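Local coordinates for extracellular fatty acid-binding protein (Gallus gallus, PDB 3SAO), which sequesters bacterial ferric siderophores and binds long-chain fatty acids and lysophosphatidic acid, probably serving as an antibacterial siderocalin of the lipocalin family, at residues A16-T21 with R135-E140; I38-L41 with E45-V48; V74-S77 with K82-E85; E85-D90 with Y94-A99. All coordinates share one frame; numbering follows the deposited sequence.

Contact 1 (A16-T21 with R135-E140); sequences ALASNT and RNYTDE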
loop_
_atom_site.group_PDB
_atom_site.type_symbol
_atom_site.label_atom_id
_atom_site.label_comp_id
_atom_site.label_asym_id
_atom_site.label_seq_id
_atom_site.Cartn_x
_atom_site.Cartn_y
_atom_site.Cartn_z
ATOM N N ALA A 16 7.212 1.211 1.908
ATOM C CA ALA A 16 7.805 -0.014 2.456
ATOM C C ALA A 16 6.748 -1.095 2.540
ATOM O O ALA A 16 5.570 -0.815 2.575
ATOM C CB ALA A 16 8.415 0.233 3.840
ATOM N N LEU A 17 7.232 -2.320 2.559
ATOM C CA LEU A 17 6.469 -3.546 2.506
ATOM C C LEU A 17 7.090 -4.535 3.448
ATOM O O LEU A 17 8.302 -4.514 3.685
ATOM C CB LEU A 17 6.527 -4.159 1.106
ATOM C CG LEU A 17 6.096 -3.263 -0.055
ATOM C CD1 LEU A 17 6.369 -4.031 -1.381
ATOM C CD2 LEU A 17 4.648 -2.863 0.069
ATOM N N ALA A 18 6.265 -5.428 3.967
ATOM C CA ALA A 18 6.762 -6.547 4.736
ATOM C C ALA A 18 5.969 -7.803 4.389
ATOM O O ALA A 18 4.731 -7.793 4.401
ATOM C CB ALA A 18 6.715 -6.252 6.240
ATOM N N SER A 19 6.684 -8.900 4.139
ATOM C CA SER A 19 6.047 -10.188 3.804
ATOM C C SER A 19 7.063 -11.310 3.893
ATOM O O SER A 19 8.261 -11.050 3.872
ATOM C CB SER A 19 5.462 -10.143 2.387
ATOM O OG SER A 19 5.204 -11.435 1.847
ATOM N N ASN A 20 6.584 -12.553 3.938
ATOM C CA ASN A 20 7.470 -13.713 4.063
ATOM C C ASN A 20 7.371 -14.728 2.909
ATOM O O ASN A 20 7.852 -15.848 3.030
ATOM C CB ASN A 20 7.248 -14.420 5.419
ATOM C CG ASN A 20 5.859 -15.037 5.562
ATOM O OD1 ASN A 20 4.951 -14.776 4.776
ATOM N ND2 ASN A 20 5.701 -15.877 6.583
ATOM N N THR A 21 6.802 -14.336 1.773
ATOM C CA THR A 21 6.764 -15.238 0.622
ATOM C C THR A 21 8.152 -15.349 -0.011
ATOM O O THR A 21 8.948 -14.409 0.045
ATOM C CB THR A 21 5.739 -14.802 -0.448
ATOM O OG1 THR A 21 6.241 -13.679 -1.181
ATOM C CG2 THR A 21 4.389 -14.448 0.198
ATOM N N ARG A 135 4.512 -9.222 14.237
ATOM C CA ARG A 135 3.912 -10.318 13.488
ATOM C C ARG A 135 5.020 -11.284 13.038
ATOM O O ARG A 135 4.798 -12.079 12.143
ATOM C CB ARG A 135 3.114 -9.788 12.297
ATOM C CG ARG A 135 1.762 -9.210 12.745
ATOM C CD ARG A 135 1.051 -8.480 11.691
ATOM N NE ARG A 135 0.024 -7.623 12.262
ATOM C CZ ARG A 135 -1.261 -7.934 12.387
ATOM N NH1 ARG A 135 -1.742 -9.099 11.968
ATOM N NH2 ARG A 135 -2.081 -7.040 12.888
ATOM N N ASN A 136 6.192 -11.171 13.654
ATOM C CA ASN A 136 7.395 -11.966 13.334
ATOM C C ASN A 136 7.863 -11.866 11.885
ATOM O O ASN A 136 8.390 -12.828 11.332
ATOM C CB ASN A 136 7.212 -13.442 13.727
ATOM C CG ASN A 136 7.045 -13.632 15.225
ATOM O OD1 ASN A 136 7.677 -12.946 16.016
ATOM N ND2 ASN A 136 6.175 -14.548 15.618
ATOM N N TYR A 137 7.706 -10.696 11.274
ATOM C CA TYR A 137 8.532 -10.367 10.115
ATOM C C TYR A 137 9.959 -10.082 10.598
ATOM O O TYR A 137 10.175 -9.405 11.603
ATOM C CB TYR A 137 7.943 -9.207 9.300
ATOM C CG TYR A 137 6.617 -9.578 8.686
ATOM C CD1 TYR A 137 6.494 -10.697 7.866
ATOM C CD2 TYR A 137 5.486 -8.817 8.919
ATOM C CE1 TYR A 137 5.247 -11.081 7.358
ATOM C CE2 TYR A 137 4.260 -9.165 8.392
ATOM C CZ TYR A 137 4.132 -10.290 7.627
ATOM O OH TYR A 137 2.896 -10.596 7.118
ATOM N N THR A 138 10.927 -10.681 9.919
ATOM C CA THR A 138 12.324 -10.356 10.142
ATOM C C THR A 138 12.731 -9.150 9.299
ATOM O O THR A 138 11.949 -8.639 8.499
ATOM C CB THR A 138 13.233 -11.533 9.769
ATOM O OG1 THR A 138 13.146 -11.755 8.358
ATOM C CG2 THR A 138 12.818 -12.784 10.490
ATOM N N ASP A 139 13.966 -8.700 9.489
ATOM C CA ASP A 139 14.523 -7.596 8.720
ATOM C C ASP A 139 14.696 -7.958 7.250
ATOM O O ASP A 139 14.557 -7.097 6.388
ATOM C CB ASP A 139 15.859 -7.165 9.301
ATOM C CG ASP A 139 15.829 -7.112 10.805
ATOM O OD1 ASP A 139 15.158 -6.202 11.340
ATOM O OD2 ASP A 139 16.384 -8.040 11.433
ATOM N N GLU A 140 14.941 -9.230 6.960
ATOM C CA GLU A 140 15.067 -9.663 5.573
ATOM C C GLU A 140 13.702 -9.615 4.890
ATOM O O GLU A 140 13.632 -9.577 3.661
ATOM C CB GLU A 140 15.658 -11.075 5.486
#
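Ser19 and Tyr137 bring the two backbones closest, with their CA atoms 6.8 Å apart, too wide for strand pairing, and the contact is made by packing. Tyr137 does nearly all of it. Its ring lies across the backbone of Ala18 and Ser19, with Ala18 O and Ser19 N both over one face, about 4.1 Å above the plane and shifted toward the rim. Tyr137 CE1 reaches Ser19 CA at 3.8 Å, while its CD2 meets the methyl CB of Ala18 at 3.9 Å. The ring gets there because CG sits beside the backbone N and anti to the carbonyl carbon (chi1 -65°). Asn20 adds a glancing touch, its backbone N 4.0 Å from Tyr137 CE1. Ser19 points its CB away from Tyr137, and its OG accepts a weak bond from Thr21 N (3.3 Å). Thr21, part of the enterobactin site, is the N-cap of helix 22-27, its OG1 bonded to Phe24 N. Just before Tyr137, Asn136 closes helix 122-133 with a Schellman motif, and the tyrosine drops from that helix end onto the barrel, where it also packs against His109 and Met111 of strand 106-115 and Ala132 of the helix.

Contact 2 (I38-L41 with E45-V48); sequences ISFL and ELEV. With NKN ((2R)-2-hydroxy-3-(phosphonooxy)propyl tetradecanoate), chain C.
Ser39 and Glu47 form a hydrogen-bonded pair of this antiparallel contact. Ser39 N gives to Glu47 O at 3.1 Å and Glu47 N returns to Ser39 O at 2.8 Å, both donors lying nearly along the C=O axis. The next bond, Leu41 N to Glu45 O, is also 2.8 Å but arrives 35° out of the carbonyl plane. No Glu45 N to Leu41 O bond completes that pair. CA-H...O contacts from Leu46 to Ser39 O and from Phe40 to Glu45 O fill in between.

Water makes a second polar link. One molecule donates to Glu47 O and is also hydrogen-bonded to Ser39 OG, bridging the strands beside the direct bonds.

The apolar contacts lie on the face that carries Ile38, Phe40, Leu46 and Val48. Phe40 and Leu46 run side by side in the same direction. Leu46 CG, set between its own backbone N and carbonyl carbon (chi1 52°), carries the Leu46 CD2 methyl to within 3.5 Å of Phe40 CE2. Leu46 CB lies 3.8 Å from Phe40 CD2. Ile38 CG2 sits 4.2 Å above one face of the Phe40 ring, toward the rim. The other branch of Ile38 runs out to CD1, 3.5 Å from the ester carbonyl oxygen OAE of the bound lysophosphatidate.

This is an antiparallel beta hairpin in the wall of a lipocalin barrel, with Ser39, Leu41, Glu45 and Glu47 on one face and Ile38 lining the ligand-filled calyx on the other.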
loop_
_atom_site.group_PDB
_atom_site.type_symbol
_atom_site.label_atom_id
_atom_site.label_comp_id
_atom_site.label_asym_id
_atom_site.label_seq_id
_atom_site.Cartn_x
_atom_site.Cartn_y
_atom_site.Cartn_z
ATOM N N ILE A 38 -6.063 8.193 -3.265
ATOM C CA ILE A 38 -7.256 7.754 -2.548
ATOM C C ILE A 38 -8.375 8.749 -2.787
ATOM O O ILE A 38 -8.151 9.963 -2.599
ATOM C CB ILE A 38 -6.971 7.696 -1.020
ATOM C CG1 ILE A 38 -5.830 6.731 -0.709
ATOM C CG2 ILE A 38 -8.223 7.287 -0.273
ATOM C CD1 ILE A 38 -5.543 6.604 0.788
ATOM N N SER A 39 -9.564 8.229 -3.153
ATOM C CA SER A 39 -10.785 8.997 -3.352
ATOM C C SER A 39 -11.949 8.349 -2.597
ATOM O O SER A 39 -12.060 7.126 -2.570
ATOM C CB SER A 39 -11.156 9.016 -4.826
ATOM O OG SER A 39 -10.032 9.386 -5.613
ATOM N N PHE A 40 -12.784 9.168 -1.969
ATOM C CA PHE A 40 -13.897 8.677 -1.167
ATOM C C PHE A 40 -15.194 8.745 -1.969
ATOM O O PHE A 40 -15.388 9.662 -2.764
ATOM C CB PHE A 40 -14.008 9.477 0.131
ATOM C CG PHE A 40 -12.911 9.143 1.127
ATOM C CD1 PHE A 40 -11.873 10.030 1.369
ATOM C CD2 PHE A 40 -12.879 7.902 1.753
ATOM C CE1 PHE A 40 -10.852 9.717 2.261
ATOM C CE2 PHE A 40 -11.858 7.575 2.648
ATOM C CZ PHE A 40 -10.834 8.484 2.891
ATOM N N LEU A 41 -16.038 7.731 -1.808
ATOM C CA LEU A 41 -17.466 7.895 -2.097
ATOM C C LEU A 41 -18.239 7.770 -0.815
ATOM O O LEU A 41 -18.314 6.696 -0.207
ATOM C CB LEU A 41 -17.971 6.869 -3.102
ATOM C CG LEU A 41 -19.341 7.140 -3.729
ATOM C CD1 LEU A 41 -19.327 8.381 -4.602
ATOM C CD2 LEU A 41 -19.805 5.933 -4.518
ATOM N N GLU A 45 -16.952 3.957 1.523
ATOM C CA GLU A 45 -16.299 3.432 0.323
ATOM C C GLU A 45 -15.147 4.328 -0.148
ATOM O O GLU A 45 -15.266 5.563 -0.193
ATOM C CB GLU A 45 -17.352 3.274 -0.782
ATOM C CG GLU A 45 -16.854 2.585 -2.046
ATOM C CD GLU A 45 -18.038 2.111 -2.894
ATOM O OE1 GLU A 45 -17.881 1.825 -4.091
ATOM O OE2 GLU A 45 -19.146 2.063 -2.341
ATOM N N LEU A 46 -14.040 3.704 -0.515
ATOM C CA LEU A 46 -12.951 4.457 -1.152
ATOM C C LEU A 46 -12.360 3.663 -2.273
ATOM O O LEU A 46 -12.327 2.422 -2.204
ATOM C CB LEU A 46 -11.858 4.812 -0.141
ATOM C CG LEU A 46 -11.272 3.708 0.697
ATOM C CD1 LEU A 46 -10.009 3.234 0.033
ATOM C CD2 LEU A 46 -10.982 4.233 2.116
ATOM N N GLU A 47 -11.829 4.376 -3.263
ATOM C CA GLU A 47 -11.184 3.735 -4.390
ATOM C C GLU A 47 -9.736 4.184 -4.341
ATOM O O GLU A 47 -9.473 5.353 -4.182
ATOM C CB GLU A 47 -11.818 4.098 -5.729
ATOM C CG GLU A 47 -11.126 3.427 -6.922
ATOM C CD GLU A 47 -11.826 3.627 -8.276
ATOM O OE1 GLU A 47 -12.369 4.704 -8.550
ATOM O OE2 GLU A 47 -11.704 2.736 -9.114
ATOM N N VAL A 48 -8.839 3.225 -4.382
ATOM C CA VAL A 48 -7.420 3.489 -4.483
ATOM C C VAL A 48 -6.944 3.272 -5.923
ATOM O O VAL A 48 -7.170 2.208 -6.523
ATOM C CB VAL A 48 -6.598 2.629 -3.509
ATOM C CG1 VAL A 48 -5.109 3.094 -3.510
ATOM C CG2 VAL A 48 -7.236 2.628 -2.139
HETATM O OAA NKN C . -4.498 -2.567 -0.574
HETATM O OAB NKN C . -2.860 -2.715 1.139
HETATM P PAC NKN C . -3.545 -1.734 0.231
HETATM O OAD NKN C . -2.638 -0.823 -0.558
HETATM O OAE NKN C . -3.884 5.399 3.601
HETATM O OAF NKN C . -4.409 -0.760 1.162
HETATM C CAG NKN C . -5.181 0.370 0.737
HETATM C CAH NKN C . -5.587 1.229 1.930
HETATM C CAI NKN C . -5.297 2.737 1.836
HETATM O OAJ NKN C . -4.741 3.248 3.067
HETATM C CAK NKN C . -4.839 4.621 3.584
HETATM C CAL NKN C . -6.133 5.084 4.199
HETATM C CAM NKN C . -5.879 5.462 5.652
HETATM C CAN NKN C . -7.172 5.612 6.445
HETATM C CAO NKN C . -8.396 5.174 5.642
HETATM O OAY NKN C . -7.002 1.072 2.067
HETATM O O HOH W 1 -8.591 6.924 -6.715
#

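Contact 3 (V74-S77 with K82-E85); sequences VYYS and KTVE. Unlike the reference sequence in segment 74-77: Val74 (reference Leu). With NKN ((2R)-2-hydroxy-3-(phosphonooxy)propyl tetradecanoate), chain C.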
loop_
_atom_site.group_PDB
_atom_site.type_symbol
_atom_site.label_atom_id
_atom_site.label_comp_id
_atom_site.label_asym_id
_atom_site.label_seq_id
_atom_site.Cartn_x
_atom_site.Cartn_y
_atom_site.Cartn_z
ATOM N N VAL A 74 -11.450 -1.660 9.330
ATOM C CA VAL A 74 -11.284 -2.755 8.396
ATOM C C VAL A 74 -12.075 -2.431 7.149
ATOM O O VAL A 74 -13.213 -2.005 7.250
ATOM C CB VAL A 74 -11.758 -4.090 8.972
ATOM C CG1 VAL A 74 -13.266 -4.051 9.289
ATOM C CG2 VAL A 74 -11.421 -5.222 8.025
ATOM N N TYR A 75 -11.451 -2.614 5.990
ATOM C CA TYR A 75 -12.113 -2.420 4.720
ATOM C C TYR A 75 -11.896 -3.648 3.851
ATOM O O TYR A 75 -10.902 -4.354 4.018
ATOM C CB TYR A 75 -11.567 -1.208 3.987
ATOM C CG TYR A 75 -11.731 0.108 4.666
ATOM C CD1 TYR A 75 -12.567 1.065 4.143
ATOM C CD2 TYR A 75 -10.985 0.426 5.803
ATOM C CE1 TYR A 75 -12.713 2.282 4.738
ATOM C CE2 TYR A 75 -11.137 1.634 6.421
ATOM C CZ TYR A 75 -11.995 2.564 5.877
ATOM O OH TYR A 75 -12.145 3.798 6.461
ATOM N N TYR A 76 -12.834 -3.883 2.936
ATOM C CA TYR A 76 -12.885 -5.098 2.125
ATOM C C TYR A 76 -13.170 -4.792 0.657
ATOM O O TYR A 76 -14.005 -3.917 0.359
ATOM C CB TYR A 76 -13.954 -6.053 2.651
ATOM C CG TYR A 76 -14.042 -7.343 1.860
ATOM C CD1 TYR A 76 -12.995 -8.235 1.846
ATOM C CD2 TYR A 76 -15.181 -7.659 1.127
ATOM C CE1 TYR A 76 -13.067 -9.433 1.131
ATOM C CE2 TYR A 76 -15.257 -8.862 0.403
ATOM C CZ TYR A 76 -14.194 -9.736 0.413
ATOM O OH TYR A 76 -14.246 -10.927 -0.283
ATOM N N SER A 77 -12.421 -5.463 -0.235
ATOM C CA SER A 77 -12.662 -5.460 -1.683
ATOM C C SER A 77 -13.073 -6.853 -2.167
ATOM O O SER A 77 -12.260 -7.767 -2.130
ATOM C CB SER A 77 -11.397 -5.001 -2.442
ATOM O OG SER A 77 -11.562 -5.208 -3.847
ATOM N N LYS A 82 -9.827 -9.112 -0.870
ATOM C CA LYS A 82 -8.746 -8.494 -0.137
ATOM C C LYS A 82 -9.344 -7.718 1.011
ATOM O O LYS A 82 -10.307 -6.953 0.844
ATOM C CB LYS A 82 -7.904 -7.612 -1.070
ATOM C CG LYS A 82 -6.770 -6.878 -0.404
ATOM C CD LYS A 82 -6.102 -5.958 -1.431
ATOM C CE LYS A 82 -4.719 -5.556 -1.024
ATOM N NZ LYS A 82 -4.099 -4.664 -2.052
ATOM N N THR A 83 -8.779 -7.967 2.175
ATOM C CA THR A 83 -9.163 -7.310 3.419
ATOM C C THR A 83 -7.990 -6.429 3.813
ATOM O O THR A 83 -6.846 -6.880 3.708
ATOM C CB THR A 83 -9.448 -8.359 4.499
ATOM O OG1 THR A 83 -10.522 -9.208 4.052
ATOM C CG2 THR A 83 -9.795 -7.699 5.857
ATOM N N VAL A 84 -8.258 -5.184 4.223
ATOM C CA VAL A 84 -7.214 -4.288 4.701
ATOM C C VAL A 84 -7.557 -3.689 6.051
ATOM O O VAL A 84 -8.690 -3.315 6.297
ATOM C CB VAL A 84 -6.923 -3.150 3.702
ATOM C CG1 VAL A 84 -6.366 -3.710 2.425
ATOM C CG2 VAL A 84 -8.188 -2.365 3.398
ATOM N N GLU A 85 -6.576 -3.694 6.946
ATOM C CA GLU A 85 -6.721 -3.159 8.303
ATOM C C GLU A 85 -5.726 -2.040 8.483
ATOM O O GLU A 85 -4.525 -2.206 8.227
ATOM C CB GLU A 85 -6.415 -4.227 9.351
ATOM C CG GLU A 85 -7.063 -5.554 9.082
ATOM C CD GLU A 85 -6.548 -6.639 9.994
ATOM O OE1 GLU A 85 -6.281 -7.741 9.455
ATOM O OE2 GLU A 85 -6.403 -6.384 11.225
HETATM O OAA NKN C . -4.498 -2.567 -0.574
HETATM O OAB NKN C . -2.860 -2.715 1.139
HETATM P PAC NKN C . -3.545 -1.734 0.231
HETATM O OAD NKN C . -2.638 -0.823 -0.558
HETATM O OAE NKN C . -3.884 5.399 3.601
HETATM O OAF NKN C . -4.409 -0.760 1.162
HETATM C CAG NKN C . -5.181 0.370 0.737
HETATM C CAH NKN C . -5.587 1.229 1.930
HETATM C CAI NKN C . -5.297 2.737 1.836
HETATM O OAJ NKN C . -4.741 3.248 3.067
HETATM C CAK NKN C . -4.839 4.621 3.584
HETATM C CAL NKN C . -6.133 5.084 4.199
HETATM C CAM NKN C . -5.879 5.462 5.652
HETATM C CAN NKN C . -7.172 5.612 6.445
HETATM C CAO NKN C . -8.396 5.174 5.642
HETATM O OAY NKN C . -7.002 1.072 2.067
#
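Tyr75 and Val84 meet on the tightly packed side of this antiparallel pair, the face turned to the ligand. Their backbones exchange two bonds, Tyr75 N to Val84 O at 2.9 Å and Val84 N to Tyr75 O at 2.8 Å. Ser77 and Lys82 are joined in the same two-way fashion, with Ser77 N to Lys82 O nearly straight at 176°. Val84 CG2, turned between its own N and carbonyl carbon (chi1 -65° sets CG1 beside N), meets Tyr75 CB at 3.6 Å; the Tyr75 ring leads away from the partner strand. Val84 CG1 points instead to the phosphate oxygen OAA of the ligand. Lys82 is stretched out along its whole length, CG anti to the backbone N (chi1 178°), and its NZ donates to OAA at 2.6 Å.

The opposite face is more open to solvent at Val74 and Tyr76, though Thr83 is held between them. Here Val74 CG2 touches the methyl CG2 of Thr83 at 3.7 Å, the two side chains crossing at a slant. On the other flank of Thr83, OG1 lies at the edge of the Tyr76 ring, near its plane and 3.5 Å from CD1. The same CD1 is 3.1 Å from Lys82 O, which approaches the ring obliquely.

The pair is a beta hairpin at the mouth of the lipocalin calyx. Arg112 NH1 and Tyr114 OH also bond the ligand, and Lys82 takes part in the enterobactin site as well.

Contact 4 (E85-D90 with Y94-A99); sequences EVLDTD and YAVIFA. With NKN ((2R)-2-hydroxy-3-(phosphonooxy)propyl tetradecanoate), chain C.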
loop_
_atom_site.group_PDB
_atom_site.type_symbol
_atom_site.label_atom_id
_atom_site.label_comp_id
_atom_site.label_asym_id
_atom_site.label_seq_id
_atom_site.Cartn_x
_atom_site.Cartn_y
_atom_site.Cartn_z
ATOM N N GLU A 85 -6.576 -3.694 6.946
ATOM C CA GLU A 85 -6.721 -3.159 8.303
ATOM C C GLU A 85 -5.726 -2.040 8.483
ATOM O O GLU A 85 -4.525 -2.206 8.227
ATOM C CB GLU A 85 -6.415 -4.227 9.351
ATOM C CG GLU A 85 -7.063 -5.554 9.082
ATOM C CD GLU A 85 -6.548 -6.639 9.994
ATOM O OE1 GLU A 85 -6.281 -7.741 9.455
ATOM O OE2 GLU A 85 -6.403 -6.384 11.225
ATOM N N VAL A 86 -6.196 -0.948 9.060
ATOM C CA VAL A 86 -5.345 0.164 9.390
ATOM C C VAL A 86 -4.849 -0.131 10.799
ATOM O O VAL A 86 -5.633 -0.203 11.757
ATOM C CB VAL A 86 -6.096 1.519 9.353
ATOM C CG1 VAL A 86 -5.128 2.660 9.624
ATOM C CG2 VAL A 86 -6.807 1.733 8.011
ATOM N N LEU A 87 -3.552 -0.339 10.927
ATOM C CA LEU A 87 -2.960 -0.668 12.230
ATOM C C LEU A 87 -2.536 0.572 13.010
ATOM O O LEU A 87 -2.497 0.582 14.266
ATOM C CB LEU A 87 -1.752 -1.572 12.029
ATOM C CG LEU A 87 -1.945 -2.934 11.336
ATOM C CD1 LEU A 87 -0.676 -3.807 11.451
ATOM C CD2 LEU A 87 -3.159 -3.660 11.860
ATOM N N ASP A 88 -2.204 1.613 12.262
ATOM C CA ASP A 88 -1.731 2.865 12.826
ATOM C C ASP A 88 -1.740 3.909 11.751
ATOM O O ASP A 88 -1.366 3.616 10.606
ATOM C CB ASP A 88 -0.321 2.760 13.386
ATOM C CG ASP A 88 0.005 3.931 14.331
ATOM O OD1 ASP A 88 -0.844 4.213 15.175
ATOM O OD2 ASP A 88 1.038 4.622 14.170
ATOM N N THR A 89 -2.127 5.119 12.140
ATOM C CA THR A 89 -2.079 6.278 11.257
ATOM C C THR A 89 -2.323 7.605 11.977
ATOM O O THR A 89 -3.041 7.664 12.986
ATOM C CB THR A 89 -3.115 6.162 10.094
ATOM O OG1 THR A 89 -2.984 7.295 9.247
ATOM C CG2 THR A 89 -4.522 6.093 10.607
ATOM N N ASP A 90 -1.700 8.665 11.461
ATOM C CA ASP A 90 -1.993 10.005 11.944
ATOM C C ASP A 90 -2.980 10.726 11.023
ATOM O O ASP A 90 -3.314 11.880 11.275
ATOM C CB ASP A 90 -0.707 10.821 12.127
ATOM C CG ASP A 90 -0.028 11.175 10.816
ATOM O OD1 ASP A 90 -0.420 10.657 9.736
ATOM O OD2 ASP A 90 0.928 11.975 10.882
ATOM N N TYR A 94 1.291 9.458 7.369
ATOM C CA TYR A 94 1.631 8.060 7.168
ATOM C C TYR A 94 0.462 7.171 7.586
ATOM O O TYR A 94 -0.428 7.615 8.328
ATOM C CB TYR A 94 2.885 7.688 8.000
ATOM C CG TYR A 94 2.546 7.495 9.465
ATOM C CD1 TYR A 94 2.365 8.592 10.289
ATOM C CD2 TYR A 94 2.244 6.248 9.970
ATOM C CE1 TYR A 94 1.985 8.449 11.598
ATOM C CE2 TYR A 94 1.861 6.090 11.273
ATOM C CZ TYR A 94 1.732 7.207 12.089
ATOM O OH TYR A 94 1.319 7.117 13.389
ATOM N N ALA A 95 0.491 5.909 7.164
ATOM C CA ALA A 95 -0.404 4.884 7.673
ATOM C C ALA A 95 0.258 3.509 7.500
ATOM O O ALA A 95 0.883 3.245 6.478
ATOM C CB ALA A 95 -1.722 4.886 6.952
ATOM N N VAL A 96 0.038 2.639 8.476
ATOM C CA VAL A 96 0.462 1.244 8.435
ATOM C C VAL A 96 -0.754 0.347 8.200
ATOM O O VAL A 96 -1.701 0.346 8.972
ATOM C CB VAL A 96 1.184 0.816 9.713
ATOM C CG1 VAL A 96 1.662 -0.658 9.591
ATOM C CG2 VAL A 96 2.338 1.743 9.989
ATOM N N ILE A 97 -0.715 -0.398 7.100
ATOM C CA ILE A 97 -1.857 -1.163 6.609
ATOM C C ILE A 97 -1.467 -2.617 6.591
ATOM O O ILE A 97 -0.386 -2.989 6.105
ATOM C CB ILE A 97 -2.228 -0.787 5.134
ATOM C CG1 ILE A 97 -2.502 0.695 5.013
ATOM C CG2 ILE A 97 -3.440 -1.616 4.640
ATOM C CD1 ILE A 97 -3.583 1.161 5.873
ATOM N N PHE A 98 -2.338 -3.465 7.085
ATOM C CA PHE A 98 -2.068 -4.885 6.978
ATOM C C PHE A 98 -3.130 -5.471 6.043
ATOM O O PHE A 98 -4.320 -5.312 6.294
ATOM C CB PHE A 98 -2.116 -5.539 8.344
ATOM C CG PHE A 98 -1.822 -7.004 8.321
ATOM C CD1 PHE A 98 -0.511 -7.462 8.210
ATOM C CD2 PHE A 98 -2.834 -7.932 8.407
ATOM C CE1 PHE A 98 -0.224 -8.828 8.176
ATOM C CE2 PHE A 98 -2.540 -9.292 8.392
ATOM C CZ PHE A 98 -1.233 -9.728 8.258
ATOM N N ALA A 99 -2.674 -6.150 4.998
ATOM C CA ALA A 99 -3.529 -6.700 3.950
ATOM C C ALA A 99 -3.541 -8.214 3.958
ATOM O O ALA A 99 -2.503 -8.846 4.093
ATOM C CB ALA A 99 -3.060 -6.211 2.599
HETATM O OAA NKN C . -4.498 -2.567 -0.574
HETATM O OAB NKN C . -2.860 -2.715 1.139
HETATM P PAC NKN C . -3.545 -1.734 0.231
HETATM O OAD NKN C . -2.638 -0.823 -0.558
HETATM O OAE NKN C . -3.884 5.399 3.601
HETATM O OAF NKN C . -4.409 -0.760 1.162
HETATM C CAG NKN C . -5.181 0.370 0.737
HETATM C CAH NKN C . -5.587 1.229 1.930
HETATM C CAI NKN C . -5.297 2.737 1.836
HETATM O OAJ NKN C . -4.741 3.248 3.067
HETATM C CAK NKN C . -4.839 4.621 3.584
HETATM C CAL NKN C . -6.133 5.084 4.199
HETATM C CAM NKN C . -5.879 5.462 5.652
HETATM C CAN NKN C . -7.172 5.612 6.445
HETATM C CAO NKN C . -8.396 5.174 5.642
HETATM O OAY NKN C . -7.002 1.072 2.067
HETATM O O HOH W 2 -6.017 -7.843 6.733
#
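Leu87 and Asp88 both face Val96, a classic beta bulge in the hairpin formed by strands 82-89 and 94-103 of the lipocalin barrel. Two backbone bonds hold the bulge: Leu87 N gives to Val96 O at 2.8 Å, and Val96 N gives to Asp88 O at 2.7 Å. Before it, Glu85 and Phe98 exchange a regular pair of bonds, N to O in each direction.

Past the bulge, side chains take over. Thr89 OG1, anti to its own N (chi1 -178°), donates in the carbonyl plane to Tyr94 O at 2.7 Å, and accepts from Tyr91 N in the turn. Asp90 OD1 gathers several turn amides; Ser93 N is its strongest partner, Lys92 N another, and Tyr94 N comes to its syn side at 3.2 Å. The Tyr94 ring reaches back alongside Thr89 CA and Asp90, with Asp90 CG 3.5 Å from CE1 at an oblique angle. Ala124 and Ile127 of helix 122-133 touch the Tyr94 side chain.

At the other end Glu85 and Phe98 lie side by side, carboxylate and ring planes 85° apart, with Glu85 OE1 at the ring edge, 3.6 Å from CD2. A water lies within hydrogen-bonding distance of both Glu85 OE1 and Phe98 O. On the pocket side, Val86 CG2 meets Ile97 CD1 at 3.9 Å, and Ile97 and Ala99 line the ligand pocket. The Tyr94 hydroxyl donates to Asp88 OD2 at 2.6 Å: the oxygen lies in the plane of the ring, at its edge, while the hydroxyl sits 43° out of the carboxylate plane.

How the contacts relate
From the N terminus, strand 10-18 opens contact 1, which closes only when the chain returns after helix 122-133; the other three contacts all fall within that long loop. Contact 2 is the first short hairpin, complete before contact 3 begins. Contact 3 runs directly into contact 4, since both use strand 82-89 and share Glu85, making a three-stranded meander. None of them cross. Contacts 2 and 3 touch through Leu46 and Tyr75, and contacts 2, 3 and 4 all touch the one bound lysophosphatidate. Contact 1 lies apart from the ligand and ties the helix end to the barrel, reaching contact 4 where Arg135 and Tyr137 pack on Phe98.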